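PDB 4YIV: apical membrane antigen AMA1 from Toxoplasma gondii ME49, which serves host-cell invasion as an essential microneme protein and part of the moving junction formed between the parasite's apical tip and the host cell membrane. Local coordinates for residues P158-S163 / H208-G213. Sequence-based numbering, arbitrary orientation.
With CO (cobalt (II) ion), chain H.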
loop_
_atom_site.group_PDB
_atom_site.type_symbol
_atom_site.label_atom_id
_atom_site.label_comp_id
_atom_site.label_asym_id
_atom_site.label_seq_id
_atom_site.Cartn_x
_atom_site.Cartn_y
_atom_site.Cartn_z
ATOM N N PRO A 158 4.361 3.062 12.752
ATOM C CA PRO A 158 3.979 2.176 11.654
ATOM C C PRO A 158 4.665 0.808 11.783
ATOM O O PRO A 158 5.556 0.610 12.633
ATOM C CB PRO A 158 4.416 2.957 10.413
ATOM C CG PRO A 158 5.640 3.713 10.883
ATOM C CD PRO A 158 5.312 4.109 12.309
ATOM N N PHE A 159 4.207 -0.154 10.998
ATOM C CA PHE A 159 4.738 -1.501 11.088
ATOM C C PHE A 159 5.155 -2.004 9.720
ATOM O O PHE A 159 4.694 -1.506 8.697
ATOM C CB PHE A 159 3.696 -2.503 11.692
ATOM C CG PHE A 159 2.540 -2.784 10.788
ATOM C CD1 PHE A 159 1.423 -1.979 10.815
ATOM C CD2 PHE A 159 2.573 -3.842 9.880
ATOM C CE1 PHE A 159 0.347 -2.204 9.972
ATOM C CE2 PHE A 159 1.491 -4.080 9.025
ATOM C CZ PHE A 159 0.363 -3.243 9.083
ATOM N N VAL A 160 5.983 -3.049 9.734
ATOM C CA VAL A 160 6.201 -3.858 8.545
ATOM C C VAL A 160 5.979 -5.314 8.941
ATOM O O VAL A 160 6.597 -5.830 9.894
ATOM C CB VAL A 160 7.634 -3.667 7.927
ATOM C CG1 VAL A 160 7.890 -4.705 6.838
ATOM C CG2 VAL A 160 7.789 -2.245 7.357
ATOM N N TYR A 161 5.093 -5.965 8.204
ATOM C CA TYR A 161 4.917 -7.413 8.359
ATOM C C TYR A 161 5.809 -8.122 7.342
ATOM O O TYR A 161 5.701 -7.914 6.124
ATOM C CB TYR A 161 3.448 -7.834 8.193
ATOM C CG TYR A 161 3.239 -9.320 8.515
ATOM C CD1 TYR A 161 3.658 -9.831 9.726
ATOM C CD2 TYR A 161 2.697 -10.201 7.581
ATOM C CE1 TYR A 161 3.529 -11.174 10.023
ATOM C CE2 TYR A 161 2.560 -11.574 7.879
ATOM C CZ TYR A 161 2.975 -12.038 9.098
ATOM O OH TYR A 161 2.864 -13.381 9.432
ATOM N N ASP A 162 6.693 -8.970 7.869
ATOM C CA ASP A 162 7.544 -9.823 7.063
ATOM C C ASP A 162 6.800 -11.137 7.007
ATOM O O ASP A 162 6.777 -11.865 8.006
ATOM C CB ASP A 162 8.942 -9.982 7.687
ATOM C CG ASP A 162 9.872 -10.896 6.862
ATOM O OD1 ASP A 162 9.362 -11.751 6.073
ATOM O OD2 ASP A 162 11.117 -10.760 7.035
ATOM N N SER A 163 6.143 -11.388 5.883
ATOM C CA SER A 163 5.211 -12.508 5.782
ATOM C C SER A 163 5.956 -13.815 5.527
ATOM O O SER A 163 5.408 -14.898 5.742
ATOM C CB SER A 163 4.183 -12.287 4.675
ATOM O OG SER A 163 4.804 -12.221 3.399
ATOM N N HIS A 208 8.495 -8.470 -2.015
ATOM C CA HIS A 208 7.057 -8.631 -2.163
ATOM C C HIS A 208 6.454 -9.223 -0.901
ATOM O O HIS A 208 5.265 -9.149 -0.671
ATOM C CB HIS A 208 6.736 -9.518 -3.357
ATOM C CG HIS A 208 7.169 -8.941 -4.665
ATOM N ND1 HIS A 208 7.060 -9.636 -5.846
ATOM C CD2 HIS A 208 7.724 -7.745 -4.981
ATOM C CE1 HIS A 208 7.524 -8.899 -6.836
ATOM N NE2 HIS A 208 7.938 -7.746 -6.336
ATOM N N HIS A 209 7.299 -9.792 -0.068
ATOM C CA HIS A 209 6.850 -10.401 1.157
ATOM C C HIS A 209 6.760 -9.391 2.304
ATOM O O HIS A 209 6.337 -9.749 3.401
ATOM C CB HIS A 209 7.801 -11.549 1.508
ATOM C CG HIS A 209 9.192 -11.104 1.798
ATOM N ND1 HIS A 209 10.061 -10.674 0.817
ATOM C CD2 HIS A 209 9.848 -10.969 2.971
ATOM C CE1 HIS A 209 11.197 -10.294 1.381
ATOM N NE2 HIS A 209 11.092 -10.469 2.686
ATOM N N LEU A 210 7.163 -8.145 2.048
ATOM C CA LEU A 210 7.098 -7.080 3.057
ATOM C C LEU A 210 5.840 -6.252 2.846
ATOM O O LEU A 210 5.533 -5.860 1.723
ATOM C CB LEU A 210 8.306 -6.175 2.985
ATOM C CG LEU A 210 9.639 -6.875 3.283
ATOM C CD1 LEU A 210 10.724 -5.837 3.285
ATOM C CD2 LEU A 210 9.609 -7.645 4.599
ATOM N N ILE A 211 5.130 -5.988 3.932
ATOM C CA ILE A 211 3.891 -5.245 3.862
ATOM C C ILE A 211 3.990 -4.095 4.859
ATOM O O ILE A 211 4.095 -4.321 6.055
ATOM C CB ILE A 211 2.719 -6.126 4.159
ATOM C CG1 ILE A 211 2.670 -7.246 3.111
ATOM C CG2 ILE A 211 1.428 -5.347 4.090
ATOM C CD1 ILE A 211 2.098 -8.482 3.639
ATOM N N TYR A 212 3.909 -2.871 4.345
ATOM C CA TYR A 212 4.055 -1.662 5.178
ATOM C C TYR A 212 2.698 -1.151 5.575
ATOM O O TYR A 212 1.794 -1.146 4.760
ATOM C CB TYR A 212 4.808 -0.587 4.407
ATOM C CG TYR A 212 5.219 0.623 5.220
ATOM C CD1 TYR A 212 4.319 1.677 5.480
ATOM C CD2 TYR A 212 6.515 0.751 5.665
ATOM C CE1 TYR A 212 4.708 2.798 6.234
ATOM C CE2 TYR A 212 6.921 1.869 6.393
ATOM C CZ TYR A 212 6.020 2.881 6.687
ATOM O OH TYR A 212 6.464 3.986 7.400
ATOM N N GLY A 213 2.535 -0.702 6.824
ATOM C CA GLY A 213 1.278 -0.069 7.193
ATOM C C GLY A 213 1.393 0.898 8.350
ATOM O O GLY A 213 2.275 0.769 9.202
HETATM CO CO CO H . 6.609 -12.060 -6.155
HETATM O O HOH W 1 12.733 -11.508 5.163
HETATM O O HOH W 2 7.568 -11.777 -8.469
HETATM O O HOH W 3 4.650 -11.847 -7.173
HETATM O O HOH W 4 8.057 -12.628 -4.724
#
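Phe159 and Tyr161 pair with Gly213 and Ile211 through two rings of reciprocal backbone hydrogen bonds, the ladder of an antiparallel sheet. The straightest of these four runs from Phe159 N to Gly213 O (2.8 Å), while Val160-Tyr212 is the non-hydrogen-bonded pair between them, and Asp162-Leu210 the next one, beyond Tyr161-Ile211. Where the strands end, His209 O is gripped twice by one residue: Ser163 N donates to it almost linearly, and Ser163 OG, swung back between its own N and carbonyl carbon (chi1 64°), donates at 2.9 Å.

On the face bearing Phe159, Tyr161 and Ile211, the Phe159 ring folds across the strand so that Gly213 CA sits over its face, 4.0 Å from the centroid, in a CH-pi contact. Gly213, without a side chain, leaves room for this ring. Farther along, Ile211 CD1 reaches the edge of the Tyr161 ring at CD2.

On the other face, Val160 CG2 meets Tyr212 CD2 at 3.7 Å, the two side chains crossing at about a right angle, and Val160 CG1 reaches Leu210 CD2. Pro158 lies alongside Tyr212, its CG 3.6 Å from Tyr212 OH. The polar end is at Asp162: OD1 approaches the edge of the His209 ring at CD2 (3.2 Å), and a water spans Asp162 OD2 and His209 NE2. Asp162 OD1 accepts a hydrogen bond from Lys165 N in the following turn.

Adjoining His209, His208 binds a cobalt ion through ND1, with three waters. In the five-stranded antiparallel sheet of this AMA1 ectodomain fragment, strand 61-62 flanks 210-213 and strand 167-170 flanks 159-162; helix 132-141 packs on Phe159 and Tyr161, while Phe345 touches Ile211 and Ser163.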